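Local coordinates for 6b protein (Agrobacterium vitis, PDB 3AQ2) that probably disturbs plant cell proliferation, as a bacterial toxin-like protein with an ADP-ribosylation fold that appears to act on the host microRNA machinery, at residues V42-S47 and D55-L60; M4-W9 and S36-L41; A95-P100 and Q154-Y159; I144-D149 and W158-G163. All blocks are in the same frame, centred on the assembly; numbering follows the deposited sequence.

Interaction 1: residues V42-S47 and D55-L60; sequences VYFNRS and DDEYLL
Tyr-43 and Tyr-58 lie side by side and point the same way, their rings oblique at 52°. In Tyr-43, chi1 -74° sets CG beside the backbone N, and the ring beyond it meets backbone oxygens obliquely: CD2 is 3.3 Å from Glu-57 O, and CE2 is 3.4 Å from Asp-55 O. Tyr-58 CB stands over the middle of one face as a CH-pi contact, 3.7 Å from the Tyr-43 ring centroid. At the tip, OH packs on Tyr-58 CD2 and shares a hydrogen bond with a water lying in the ring plane; that water donates to Asp-56 O. Behind the tyrosines, Val-42 and Leu-59 exchange two backbone bonds, the shorter from Leu-59 N to Val-42 O (2.7 Å). Phe-44 reaches Leu-59 CD2 with CE2 (3.7 Å) and Glu-57 CG with CZ. Asn-45 O accepts from Asp-55 N (2.8 Å), and Asn-45 ND2 donates to Asp-55 OD2 (3.0 Å) from above the carboxylate plane. Asp-55 OD1 takes Glu-57 N in an Asx turn. The two-stranded antiparallel sheet of strands 41-43 and 58-60 follows helix 20-38, with Val-6 of the N-terminal segment packed on Val-42 and Tyr-195, just beyond strand 192-194, edge-to-face with Phe-44.

Interaction 2: residues M4-W9 and S36-L41; sequences MTVPTW and STLSQL
The indole of Trp-9 crosses Thr-37 at about a right angle, its CE3 4.1 Å from Thr-37 OG1, which approaches obliquely. A water sits at the indole edge, in its plane; it donates to Thr-8 OG1 and hydrogen-bonds Thr-37 OG1 (2.7 Å), joining the two threonines. Thr-37 OG1 also bonds back to Asp-33 O within its own helix, and Phe-34 meets the indole edge-to-face. Besides this ring the contact centres on Leu-38, whose two methyls divide the work. CD2 presses on backbone oxygens, 3.2 Å from Met-4 O and 3.4 Å from Thr-5 O, while CD1 touches Val-6 CG2 (4.2 Å) and Trp-9 CB. The first ordered residue is held by a hydrogen bond from Met-4 N to Thr-37 O (2.9 Å), and a second water donates to both Met-4 O and Leu-38 O. Met-4 bends at chi3, and its CE lies 3.9 Å from Thr-37 CB. Thr-5 O accepts from both N and OG1 of Thr-8, which fixes the short 3-10 turn at 6-8. The N-terminal segment thus packs on the C-terminal end of helix 20-38, just where the chain turns into strand 41-43, and leads on into strand 12-13.

Interaction 3: residues A95-P100 and Q154-Y159; sequences ATAMPP and QGYGWY
Ala-95 and Tyr-159 form a hydrogen-bonded antiparallel pair, with Tyr-159 N to Ala-95 O at 2.8 Å and Ala-95 N to Tyr-159 O at 2.9 Å. Beyond them Gly-157 O accepts two donors, Ala-97 N (2.9 Å, 172°) and Thr-96 OG1 (3.0 Å). Thr-96 OG1 in turn accepts from Met-98 N, closing an ST turn; anti to the backbone N (chi1 -178°), it serves both bonds. Among ring contacts, Thr-96 CB stands over the six-membered ring of Trp-158 in a CH-pi contact, 3.5 Å from its centroid, while OG1 lies over the same face toward the rim. The extended Met-98 chain makes a Met-aromatic contact, SD 4.0 Å from Trp-158 CZ2. Apolar packing adds Met-98 CG on Tyr-156 CB (3.6 Å), the two side chains crossing at about a right angle, and Pro-99 CD near Tyr-156 CE2. The arrangement is that of strand 93-96, the outer strand of the three-stranded antiparallel sheet, leaving it through an ST turn in a protein with an ADP-ribosylation-type fold.

Interaction 4: residues I144-D149 and W158-G163; sequences IRIRTD and WYARQG
Arg-147 lies side by side with Trp-158, CZ 3.9 Å from the five-membered-ring centroid and 9° off the normal, a cation-pi contact on the indole face opposite Thr-96. Arg-147 CG is anti to the backbone N (chi1 -162°) and the chain bends at chi3, bringing the guanidinium over the indole; of its atoms NH2 comes nearest, 3.2 Å from Trp-158 CE2. Asp-149 OD2 lies 2.8 Å from Trp-158 NE1. Ile-146 packs CG1 on Trp-158 CB (3.7 Å) and CG2 on Ala-160 CB. Arg-145 crosses Tyr-159 obliquely, CD near CE2, and its NH1 bonds Tyr-159 OH weakly. Backbone bonds run from Ile-146 N to Trp-158 O (2.8 Å), from Trp-158 N to Arg-147 O, and twice between Ile-144 and Ala-160. Asp-149 grips the Arg-147 guanidinium side-on, NE to OD1 and NH2 to OD2, both 2.8 Å; Ser-115 takes NH1. Thr-148 OG1 accepts Arg-145 NH2 (2.7 Å) and also bonds Glu-168. The register slips by one residue, setting Ile-146 and Arg-147 against Trp-158: a classic beta bulge in the hairpin of strands 143-151 and 154-161.

Interactions 3 and 4 share Trp-158 and Tyr-159 on strand 154-161, the middle strand of a three-stranded sheet; their centres are 9 Å apart, and Met-98 CE packs 3.6 Å from Asp-149 CB. Interactions 1 and 2 form a second cluster, centres 11 Å apart, where helix 20-38 runs into strand 41-43: Phe-44 CB meets Val-6 CG2 at 3.8 Å. A salt bridge ties the clusters together, Glu-57 OE1 of interaction 1 to Arg-161 NH2 of interaction 4, at 2.8 Å across centres 20 Å apart. Interaction 2 touches neither 3 nor 4; its nearest atoms are about 15 and 14 Å away. No ligand marks an active site among them.

Interaction 1: residues V42-S47 and D55-L60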
loop_
_atom_site.group_PDB
_atom_site.type_symbol
_atom_site.label_atom_id
_atom_site.label_comp_id
_atom_site.label_asym_id
_atom_site.label_seq_id
_atom_site.Cartn_x
_atom_site.Cartn_y
_atom_site.Cartn_z
ATOM N N VAL A 42 0.494 -13.627 7.551
ATOM C CA VAL A 42 0.042 -13.981 6.208
ATOM C C VAL A 42 1.201 -14.093 5.218
ATOM O O VAL A 42 1.752 -13.087 4.796
ATOM C CB VAL A 42 -1.001 -12.959 5.674
ATOM C CG1 VAL A 42 -1.556 -13.395 4.329
ATOM C CG2 VAL A 42 -2.144 -12.775 6.667
ATOM N N TYR A 43 1.545 -15.330 4.848
ATOM C CA TYR A 43 2.413 -15.570 3.693
ATOM C C TYR A 43 1.539 -15.557 2.451
ATOM O O TYR A 43 0.331 -15.795 2.536
ATOM C CB TYR A 43 3.157 -16.893 3.825
ATOM C CG TYR A 43 4.271 -16.822 4.837
ATOM C CD1 TYR A 43 4.022 -17.080 6.180
ATOM C CD2 TYR A 43 5.563 -16.436 4.465
ATOM C CE1 TYR A 43 5.035 -17.009 7.122
ATOM C CE2 TYR A 43 6.587 -16.364 5.411
ATOM C CZ TYR A 43 6.306 -16.641 6.739
ATOM O OH TYR A 43 7.282 -16.569 7.713
ATOM N N PHE A 44 2.133 -15.271 1.298
ATOM C CA PHE A 44 1.314 -15.040 0.102
ATOM C C PHE A 44 1.966 -15.384 -1.219
ATOM O O PHE A 44 1.286 -15.847 -2.134
ATOM C CB PHE A 44 0.794 -13.597 0.063
ATOM C CG PHE A 44 1.875 -12.542 0.172
ATOM C CD1 PHE A 44 2.455 -11.995 -0.981
ATOM C CD2 PHE A 44 2.313 -12.106 1.415
ATOM C CE1 PHE A 44 3.452 -11.016 -0.891
ATOM C CE2 PHE A 44 3.316 -11.114 1.521
ATOM C CZ PHE A 44 3.887 -10.582 0.360
ATOM N N ASN A 45 3.278 -15.167 -1.316
ATOM C CA ASN A 45 3.992 -15.414 -2.560
ATOM C C ASN A 45 4.789 -16.705 -2.523
ATOM O O ASN A 45 5.583 -16.919 -1.609
ATOM C CB ASN A 45 4.927 -14.244 -2.897
ATOM C CG ASN A 45 5.458 -14.324 -4.322
ATOM O OD1 ASN A 45 4.688 -14.256 -5.285
ATOM N ND2 ASN A 45 6.777 -14.477 -4.465
ATOM N N ARG A 46 4.584 -17.548 -3.537
ATOM C CA ARG A 46 5.304 -18.816 -3.656
ATOM C C ARG A 46 6.785 -18.606 -3.969
ATOM O O ARG A 46 7.158 -17.721 -4.741
ATOM C CB ARG A 46 4.659 -19.702 -4.726
ATOM C CG ARG A 46 3.216 -20.070 -4.419
ATOM C CD ARG A 46 3.117 -21.020 -3.220
ATOM N NE ARG A 46 1.756 -21.075 -2.682
ATOM C CZ ARG A 46 1.389 -21.776 -1.612
ATOM N NH1 ARG A 46 2.279 -22.500 -0.944
ATOM N NH2 ARG A 46 0.121 -21.746 -1.209
ATOM N N SER A 47 7.624 -19.409 -3.327
ATOM C CA SER A 47 9.060 -19.342 -3.536
ATOM C C SER A 47 9.409 -19.739 -4.967
ATOM O O SER A 47 8.770 -20.626 -5.545
ATOM C CB SER A 47 9.756 -20.295 -2.565
ATOM O OG SER A 47 11.136 -20.410 -2.833
ATOM N N ASP A 55 7.697 -17.933 -0.070
ATOM C CA ASP A 55 8.963 -17.213 0.148
ATOM C C ASP A 55 8.999 -16.615 1.563
ATOM O O ASP A 55 8.169 -16.969 2.409
ATOM C CB ASP A 55 9.264 -16.195 -0.977
ATOM C CG ASP A 55 8.364 -14.952 -0.948
ATOM O OD1 ASP A 55 7.651 -14.693 0.054
ATOM O OD2 ASP A 55 8.401 -14.209 -1.956
ATOM N N ASP A 56 9.953 -15.729 1.832
ATOM C CA ASP A 56 10.154 -15.269 3.208
ATOM C C ASP A 56 9.297 -14.064 3.626
ATOM O O ASP A 56 9.333 -13.667 4.791
ATOM C CB ASP A 56 11.632 -14.978 3.472
ATOM C CG ASP A 56 12.484 -16.229 3.437
ATOM O OD1 ASP A 56 12.069 -17.250 4.029
ATOM O OD2 ASP A 56 13.573 -16.200 2.820
ATOM N N GLU A 57 8.530 -13.497 2.699
ATOM C CA GLU A 57 7.782 -12.263 2.997
ATOM C C GLU A 57 6.432 -12.577 3.637
ATOM O O GLU A 57 5.682 -13.410 3.123
ATOM C CB GLU A 57 7.592 -11.414 1.737
ATOM C CG GLU A 57 7.082 -10.011 2.047
ATOM C CD GLU A 57 7.186 -9.037 0.872
ATOM O OE1 GLU A 57 7.523 -9.462 -0.253
ATOM O OE2 GLU A 57 6.937 -7.834 1.102
ATOM N N TYR A 58 6.120 -11.914 4.751
ATOM C CA TYR A 58 4.850 -12.158 5.437
ATOM C C TYR A 58 4.203 -10.855 5.882
ATOM O O TYR A 58 4.901 -9.905 6.236
ATOM C CB TYR A 58 5.048 -13.101 6.636
ATOM C CG TYR A 58 5.966 -12.549 7.712
ATOM C CD1 TYR A 58 5.470 -11.701 8.695
ATOM C CD2 TYR A 58 7.321 -12.886 7.753
ATOM C CE1 TYR A 58 6.289 -11.182 9.692
ATOM C CE2 TYR A 58 8.161 -12.363 8.758
ATOM C CZ TYR A 58 7.626 -11.508 9.715
ATOM O OH TYR A 58 8.408 -10.969 10.722
ATOM N N LEU A 59 2.877 -10.809 5.820
ATOM C CA LEU A 59 2.131 -9.655 6.300
ATOM C C LEU A 59 1.888 -9.801 7.776
ATOM O O LEU A 59 1.589 -10.894 8.265
ATOM C CB LEU A 59 0.768 -9.526 5.603
ATOM C CG LEU A 59 0.701 -9.529 4.080
ATOM C CD1 LEU A 59 -0.735 -9.274 3.639
ATOM C CD2 LEU A 59 1.631 -8.495 3.485
ATOM N N LEU A 60 1.975 -8.662 8.460
ATOM C CA LEU A 60 1.613 -8.546 9.856
ATOM C C LEU A 60 0.249 -7.862 9.853
ATOM O O LEU A 60 0.151 -6.673 9.564
ATOM C CB LEU A 60 2.654 -7.692 10.602
ATOM C CG LEU A 60 4.141 -8.108 10.601
ATOM C CD1 LEU A 60 4.785 -7.962 9.232
ATOM C CD2 LEU A 60 4.916 -7.270 11.599
HETATM O O HOH W 1 9.758 -15.453 6.835
HETATM O O HOH W 2 5.047 -14.853 0.879
#

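Interaction 2: residues M4-W9 and S36-L41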
loop_
_atom_site.group_PDB
_atom_site.type_symbol
_atom_site.label_atom_id
_atom_site.label_comp_id
_atom_site.label_asym_id
_atom_site.label_seq_id
_atom_site.Cartn_x
_atom_site.Cartn_y
_atom_site.Cartn_z
ATOM N N MET A 4 -7.128 -19.136 6.016
ATOM C CA MET A 4 -7.202 -19.423 4.556
ATOM C C MET A 4 -6.084 -18.762 3.750
ATOM O O MET A 4 -5.326 -17.945 4.288
ATOM C CB MET A 4 -8.573 -19.027 4.022
ATOM C CG MET A 4 -9.677 -19.828 4.695
ATOM S SD MET A 4 -11.266 -19.666 3.885
ATOM C CE MET A 4 -11.671 -17.996 4.337
ATOM N N THR A 5 -5.965 -19.143 2.478
ATOM C CA THR A 5 -4.917 -18.593 1.611
ATOM C C THR A 5 -5.385 -17.281 0.988
ATOM O O THR A 5 -6.585 -17.031 0.857
ATOM C CB THR A 5 -4.479 -19.580 0.489
ATOM O OG1 THR A 5 -5.544 -19.756 -0.453
ATOM C CG2 THR A 5 -4.092 -20.940 1.066
ATOM N N VAL A 6 -4.427 -16.449 0.595
ATOM C CA VAL A 6 -4.740 -15.135 0.037
ATOM C C VAL A 6 -5.721 -15.126 -1.161
ATOM O O VAL A 6 -6.582 -14.247 -1.214
ATOM C CB VAL A 6 -3.451 -14.334 -0.249
ATOM C CG1 VAL A 6 -3.721 -13.161 -1.161
ATOM C CG2 VAL A 6 -2.854 -13.855 1.052
ATOM N N PRO A 7 -5.607 -16.090 -2.104
ATOM C CA PRO A 7 -6.595 -16.133 -3.201
ATOM C C PRO A 7 -8.063 -16.219 -2.763
ATOM O O PRO A 7 -8.950 -15.908 -3.567
ATOM C CB PRO A 7 -6.193 -17.383 -3.992
ATOM C CG PRO A 7 -4.725 -17.519 -3.726
ATOM C CD PRO A 7 -4.580 -17.140 -2.281
ATOM N N THR A 8 -8.332 -16.610 -1.517
ATOM C CA THR A 8 -9.714 -16.596 -1.007
ATOM C C THR A 8 -10.246 -15.179 -0.776
ATOM O O THR A 8 -11.467 -14.971 -0.668
ATOM C CB THR A 8 -9.889 -17.397 0.305
ATOM O OG1 THR A 8 -9.215 -16.741 1.386
ATOM C CG2 THR A 8 -9.391 -18.822 0.151
ATOM N N TRP A 9 -9.330 -14.222 -0.668
ATOM C CA TRP A 9 -9.701 -12.842 -0.386
ATOM C C TRP A 9 -10.101 -12.099 -1.651
ATOM O O TRP A 9 -9.309 -11.999 -2.594
ATOM C CB TRP A 9 -8.540 -12.111 0.293
ATOM C CG TRP A 9 -8.834 -10.658 0.528
ATOM C CD1 TRP A 9 -8.301 -9.592 -0.143
ATOM C CD2 TRP A 9 -9.725 -10.116 1.507
ATOM N NE1 TRP A 9 -8.821 -8.418 0.353
ATOM C CE2 TRP A 9 -9.692 -8.709 1.369
ATOM C CE3 TRP A 9 -10.552 -10.683 2.486
ATOM C CZ2 TRP A 9 -10.455 -7.854 2.180
ATOM C CZ3 TRP A 9 -11.313 -9.837 3.296
ATOM C CH2 TRP A 9 -11.252 -8.431 3.138
ATOM N N SER A 36 -9.506 -11.634 9.920
ATOM C CA SER A 36 -10.342 -12.732 10.407
ATOM C C SER A 36 -10.146 -14.002 9.581
ATOM O O SER A 36 -10.070 -15.107 10.132
ATOM C CB SER A 36 -11.823 -12.335 10.421
ATOM O OG SER A 36 -12.075 -11.306 11.371
ATOM N N THR A 37 -10.039 -13.833 8.265
ATOM C CA THR A 37 -10.001 -14.968 7.349
ATOM C C THR A 37 -8.594 -15.477 7.070
ATOM O O THR A 37 -8.427 -16.641 6.702
ATOM C CB THR A 37 -10.662 -14.642 5.999
ATOM O OG1 THR A 37 -9.970 -13.551 5.376
ATOM C CG2 THR A 37 -12.144 -14.287 6.182
ATOM N N LEU A 38 -7.592 -14.614 7.246
ATOM C CA LEU A 38 -6.213 -14.948 6.836
ATOM C C LEU A 38 -5.180 -15.065 7.969
ATOM O O LEU A 38 -4.042 -15.477 7.726
ATOM C CB LEU A 38 -5.720 -13.947 5.785
ATOM C CG LEU A 38 -6.527 -13.794 4.488
ATOM C CD1 LEU A 38 -5.909 -12.707 3.619
ATOM C CD2 LEU A 38 -6.599 -15.082 3.699
ATOM N N SER A 39 -5.587 -14.699 9.186
ATOM C CA SER A 39 -4.753 -14.753 10.405
ATOM C C SER A 39 -3.835 -13.547 10.584
ATOM O O SER A 39 -3.723 -12.699 9.704
ATOM C CB SER A 39 -3.944 -16.055 10.496
ATOM O OG SER A 39 -2.651 -15.891 9.941
ATOM N N GLN A 40 -3.159 -13.514 11.736
ATOM C CA GLN A 40 -2.230 -12.445 12.097
ATOM C C GLN A 40 -0.931 -12.484 11.297
ATOM O O GLN A 40 -0.209 -11.488 11.232
ATOM C CB GLN A 40 -1.925 -12.486 13.601
ATOM C CG GLN A 40 -1.070 -13.666 14.070
ATOM C CD GLN A 40 -1.877 -14.850 14.584
ATOM O OE1 GLN A 40 -1.502 -15.480 15.576
ATOM N NE2 GLN A 40 -2.986 -15.161 13.919
ATOM N N LEU A 41 -0.641 -13.644 10.713
ATOM C CA LEU A 41 0.591 -13.860 9.969
ATOM C C LEU A 41 0.240 -14.414 8.593
ATOM O O LEU A 41 -0.237 -15.546 8.483
ATOM C CB LEU A 41 1.476 -14.863 10.724
ATOM C CG LEU A 41 2.962 -14.971 10.367
ATOM C CD1 LEU A 41 3.175 -15.394 8.938
ATOM C CD2 LEU A 41 3.690 -13.678 10.641
HETATM O O HOH W 3 -3.209 -16.812 5.567
HETATM O O HOH W 4 -10.224 -14.417 2.799
#

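Interaction 3: residues A95-P100 and Q154-Y159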
loop_
_atom_site.group_PDB
_atom_site.type_symbol
_atom_site.label_atom_id
_atom_site.label_comp_id
_atom_site.label_asym_id
_atom_site.label_seq_id
_atom_site.Cartn_x
_atom_site.Cartn_y
_atom_site.Cartn_z
ATOM N N ALA A 95 4.668 3.544 1.354
ATOM C CA ALA A 95 3.299 3.595 1.856
ATOM C C ALA A 95 3.225 4.562 3.028
ATOM O O ALA A 95 4.227 4.828 3.676
ATOM C CB ALA A 95 2.831 2.199 2.269
ATOM N N THR A 96 2.040 5.098 3.291
ATOM C CA THR A 96 1.876 5.997 4.431
ATOM C C THR A 96 0.630 5.681 5.239
ATOM O O THR A 96 -0.353 5.177 4.695
ATOM C CB THR A 96 1.856 7.493 3.982
ATOM O OG1 THR A 96 1.751 8.345 5.143
ATOM C CG2 THR A 96 0.697 7.789 2.992
ATOM N N ALA A 97 0.685 6.002 6.528
ATOM C CA ALA A 97 -0.475 5.941 7.397
ATOM C C ALA A 97 -1.461 7.095 7.121
ATOM O O ALA A 97 -2.610 7.033 7.576
ATOM C CB ALA A 97 -0.041 5.932 8.878
ATOM N N MET A 98 -1.028 8.134 6.399
ATOM C CA MET A 98 -1.930 9.268 6.084
ATOM C C MET A 98 -3.054 8.732 5.218
ATOM O O MET A 98 -2.783 8.248 4.119
ATOM C CB MET A 98 -1.210 10.352 5.295
ATOM C CG MET A 98 -0.169 11.107 6.068
ATOM S SD MET A 98 0.316 12.512 5.043
ATOM C CE MET A 98 1.281 13.451 6.220
ATOM N N PRO A 99 -4.307 8.790 5.713
ATOM C CA PRO A 99 -5.413 8.220 4.952
ATOM C C PRO A 99 -5.824 9.122 3.780
ATOM O O PRO A 99 -5.442 10.299 3.733
ATOM C CB PRO A 99 -6.532 8.118 5.990
ATOM C CG PRO A 99 -6.281 9.260 6.906
ATOM C CD PRO A 99 -4.772 9.362 6.992
ATOM N N PRO A 100 -6.591 8.571 2.828
ATOM C CA PRO A 100 -6.921 9.324 1.609
ATOM C C PRO A 100 -7.686 10.641 1.808
ATOM O O PRO A 100 -7.713 11.466 0.894
ATOM C CB PRO A 100 -7.760 8.319 0.790
ATOM C CG PRO A 100 -7.444 6.985 1.358
ATOM C CD PRO A 100 -7.118 7.192 2.797
ATOM N N GLN A 154 -1.302 15.283 14.991
ATOM C CA GLN A 154 -1.259 13.819 14.963
ATOM C C GLN A 154 -0.122 13.318 14.091
ATOM O O GLN A 154 0.134 13.866 13.017
ATOM C CB GLN A 154 -2.578 13.260 14.413
ATOM C CG GLN A 154 -3.820 13.704 15.177
ATOM C CD GLN A 154 -4.065 12.916 16.443
ATOM O OE1 GLN A 154 -3.272 12.055 16.828
ATOM N NE2 GLN A 154 -5.180 13.209 17.104
ATOM N N GLY A 155 0.540 12.254 14.540
ATOM C CA GLY A 155 1.666 11.688 13.798
ATOM C C GLY A 155 1.225 10.636 12.809
ATOM O O GLY A 155 0.350 9.808 13.119
ATOM N N TYR A 156 1.833 10.668 11.625
ATOM C CA TYR A 156 1.573 9.685 10.562
ATOM C C TYR A 156 2.875 9.105 10.040
ATOM O O TYR A 156 3.748 9.846 9.574
ATOM C CB TYR A 156 0.792 10.328 9.406
ATOM C CG TYR A 156 -0.561 10.815 9.859
ATOM C CD1 TYR A 156 -0.734 12.119 10.303
ATOM C CD2 TYR A 156 -1.650 9.944 9.906
ATOM C CE1 TYR A 156 -1.972 12.562 10.764
ATOM C CE2 TYR A 156 -2.893 10.377 10.358
ATOM C CZ TYR A 156 -3.041 11.684 10.781
ATOM O OH TYR A 156 -4.266 12.113 11.242
ATOM N N GLY A 157 3.008 7.784 10.109
ATOM C CA GLY A 157 4.223 7.134 9.634
ATOM C C GLY A 157 4.286 7.061 8.114
ATOM O O GLY A 157 3.250 7.016 7.435
ATOM N N TRP A 158 5.513 7.093 7.600
ATOM C CA TRP A 158 5.851 6.774 6.215
ATOM C C TRP A 158 6.764 5.556 6.225
ATOM O O TRP A 158 7.639 5.433 7.100
ATOM C CB TRP A 158 6.581 7.957 5.562
ATOM C CG TRP A 158 5.621 9.041 5.226
ATOM C CD1 TRP A 158 5.078 9.968 6.087
ATOM C CD2 TRP A 158 5.006 9.262 3.954
ATOM N NE1 TRP A 158 4.181 10.765 5.409
ATOM C CE2 TRP A 158 4.126 10.355 4.100
ATOM C CE3 TRP A 158 5.125 8.649 2.701
ATOM C CZ2 TRP A 158 3.358 10.854 3.030
ATOM C CZ3 TRP A 158 4.372 9.149 1.629
ATOM C CH2 TRP A 158 3.493 10.237 1.810
ATOM N N TYR A 159 6.541 4.664 5.263
ATOM C CA TYR A 159 7.197 3.351 5.245
ATOM C C TYR A 159 7.698 3.056 3.857
ATOM O O TYR A 159 7.103 3.493 2.877
ATOM C CB TYR A 159 6.221 2.243 5.657
ATOM C CG TYR A 159 5.601 2.457 7.021
ATOM C CD1 TYR A 159 4.488 3.280 7.173
ATOM C CD2 TYR A 159 6.121 1.826 8.145
ATOM C CE1 TYR A 159 3.907 3.494 8.424
ATOM C CE2 TYR A 159 5.545 2.030 9.414
ATOM C CZ TYR A 159 4.444 2.858 9.531
ATOM O OH TYR A 159 3.879 3.053 10.776
#

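Interaction 4: residues I144-D149 and W158-G163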
loop_
_atom_site.group_PDB
_atom_site.type_symbol
_atom_site.label_atom_id
_atom_site.label_comp_id
_atom_site.label_asym_id
_atom_site.label_seq_id
_atom_site.Cartn_x
_atom_site.Cartn_y
_atom_site.Cartn_z
ATOM N N ILE A 144 9.979 -0.762 6.226
ATOM C CA ILE A 144 10.615 -0.110 7.358
ATOM C C ILE A 144 10.061 1.302 7.468
ATOM O O ILE A 144 9.740 1.915 6.442
ATOM C CB ILE A 144 12.161 -0.075 7.209
ATOM C CG1 ILE A 144 12.576 0.604 5.895
ATOM C CG2 ILE A 144 12.739 -1.501 7.314
ATOM C CD1 ILE A 144 14.040 1.033 5.850
ATOM N N ARG A 145 9.916 1.810 8.691
ATOM C CA ARG A 145 9.476 3.196 8.874
ATOM C C ARG A 145 10.611 4.144 8.514
ATOM O O ARG A 145 11.723 3.978 9.007
ATOM C CB ARG A 145 9.051 3.439 10.318
ATOM C CG ARG A 145 8.434 4.816 10.505
ATOM C CD ARG A 145 7.236 4.698 11.371
ATOM N NE ARG A 145 6.792 5.986 11.875
ATOM C CZ ARG A 145 5.717 6.124 12.633
ATOM N NH1 ARG A 145 4.976 5.053 12.911
ATOM N NH2 ARG A 145 5.376 7.311 13.089
ATOM N N ILE A 146 10.315 5.134 7.671
ATOM C CA ILE A 146 11.321 6.080 7.172
ATOM C C ILE A 146 11.171 7.509 7.700
ATOM O O ILE A 146 12.141 8.272 7.723
ATOM C CB ILE A 146 11.367 6.099 5.617
ATOM C CG1 ILE A 146 10.018 6.559 5.029
ATOM C CG2 ILE A 146 11.767 4.729 5.092
ATOM C CD1 ILE A 146 10.049 6.875 3.502
ATOM N N ARG A 147 9.968 7.866 8.136
ATOM C CA ARG A 147 9.685 9.237 8.545
ATOM C C ARG A 147 8.370 9.284 9.299
ATOM O O ARG A 147 7.557 8.376 9.181
ATOM C CB ARG A 147 9.589 10.140 7.305
ATOM C CG ARG A 147 9.730 11.626 7.603
ATOM C CD ARG A 147 9.657 12.433 6.325
ATOM N NE ARG A 147 8.312 12.551 5.752
ATOM C CZ ARG A 147 7.949 12.111 4.548
ATOM N NH1 ARG A 147 8.807 11.459 3.763
ATOM N NH2 ARG A 147 6.714 12.305 4.127
ATOM N N THR A 148 8.177 10.357 10.062
ATOM C CA THR A 148 6.888 10.666 10.681
ATOM C C THR A 148 6.527 12.124 10.373
ATOM O O THR A 148 7.336 13.019 10.622
ATOM C CB THR A 148 6.956 10.439 12.197
ATOM O OG1 THR A 148 7.344 9.081 12.445
ATOM C CG2 THR A 148 5.612 10.717 12.876
ATOM N N ASP A 149 5.339 12.339 9.808
ATOM C CA ASP A 149 4.802 13.683 9.586
ATOM C C ASP A 149 3.698 13.966 10.597
ATOM O O ASP A 149 2.929 13.067 10.952
ATOM C CB ASP A 149 4.227 13.827 8.173
ATOM C CG ASP A 149 5.283 13.730 7.081
ATOM O OD1 ASP A 149 6.487 13.955 7.356
ATOM O OD2 ASP A 149 4.890 13.449 5.935
ATOM N N TRP A 158 5.513 7.093 7.600
ATOM C CA TRP A 158 5.851 6.774 6.215
ATOM C C TRP A 158 6.764 5.556 6.225
ATOM O O TRP A 158 7.639 5.433 7.100
ATOM C CB TRP A 158 6.581 7.957 5.562
ATOM C CG TRP A 158 5.621 9.041 5.226
ATOM C CD1 TRP A 158 5.078 9.968 6.087
ATOM C CD2 TRP A 158 5.006 9.262 3.954
ATOM N NE1 TRP A 158 4.181 10.765 5.409
ATOM C CE2 TRP A 158 4.126 10.355 4.100
ATOM C CE3 TRP A 158 5.125 8.649 2.701
ATOM C CZ2 TRP A 158 3.358 10.854 3.030
ATOM C CZ3 TRP A 158 4.372 9.149 1.629
ATOM C CH2 TRP A 158 3.493 10.237 1.810
ATOM N N TYR A 159 6.541 4.664 5.263
ATOM C CA TYR A 159 7.197 3.351 5.245
ATOM C C TYR A 159 7.698 3.056 3.857
ATOM O O TYR A 159 7.103 3.493 2.877
ATOM C CB TYR A 159 6.221 2.243 5.657
ATOM C CG TYR A 159 5.601 2.457 7.021
ATOM C CD1 TYR A 159 4.488 3.280 7.173
ATOM C CD2 TYR A 159 6.121 1.826 8.145
ATOM C CE1 TYR A 159 3.907 3.494 8.424
ATOM C CE2 TYR A 159 5.545 2.030 9.414
ATOM C CZ TYR A 159 4.444 2.858 9.531
ATOM O OH TYR A 159 3.879 3.053 10.776
ATOM N N ALA A 160 8.782 2.294 3.767
ATOM C CA ALA A 160 9.274 1.886 2.461
ATOM C C ALA A 160 9.670 0.425 2.460
ATOM O O ALA A 160 10.332 -0.035 3.402
ATOM C CB ALA A 160 10.457 2.738 2.066
ATOM N N ARG A 161 9.233 -0.283 1.415
ATOM C CA ARG A 161 9.717 -1.624 1.088
ATOM C C ARG A 161 10.806 -1.465 0.038
ATOM O O ARG A 161 10.555 -0.933 -1.058
ATOM C CB ARG A 161 8.576 -2.471 0.524
ATOM C CG ARG A 161 8.954 -3.909 0.210
ATOM C CD ARG A 161 7.771 -4.606 -0.484
ATOM N NE ARG A 161 8.046 -6.020 -0.746
ATOM C CZ ARG A 161 8.795 -6.458 -1.762
ATOM N NH1 ARG A 161 9.354 -5.589 -2.605
ATOM N NH2 ARG A 161 8.989 -7.764 -1.938
ATOM N N GLN A 162 12.016 -1.915 0.370
ATOM C CA GLN A 162 13.168 -1.778 -0.531
ATOM C C GLN A 162 13.425 -0.306 -0.933
ATOM O O GLN A 162 13.165 0.593 -0.140
ATOM C CB GLN A 162 13.025 -2.734 -1.727
ATOM C CG GLN A 162 13.006 -4.208 -1.296
ATOM C CD GLN A 162 14.337 -4.662 -0.681
ATOM O OE1 GLN A 162 14.452 -4.854 0.536
ATOM N NE2 GLN A 162 15.349 -4.813 -1.518
ATOM N N GLY A 163 13.961 -0.055 -2.129
ATOM C CA GLY A 163 14.206 1.322 -2.571
ATOM C C GLY A 163 15.407 2.037 -1.949
ATOM O O GLY A 163 15.548 3.251 -2.121
#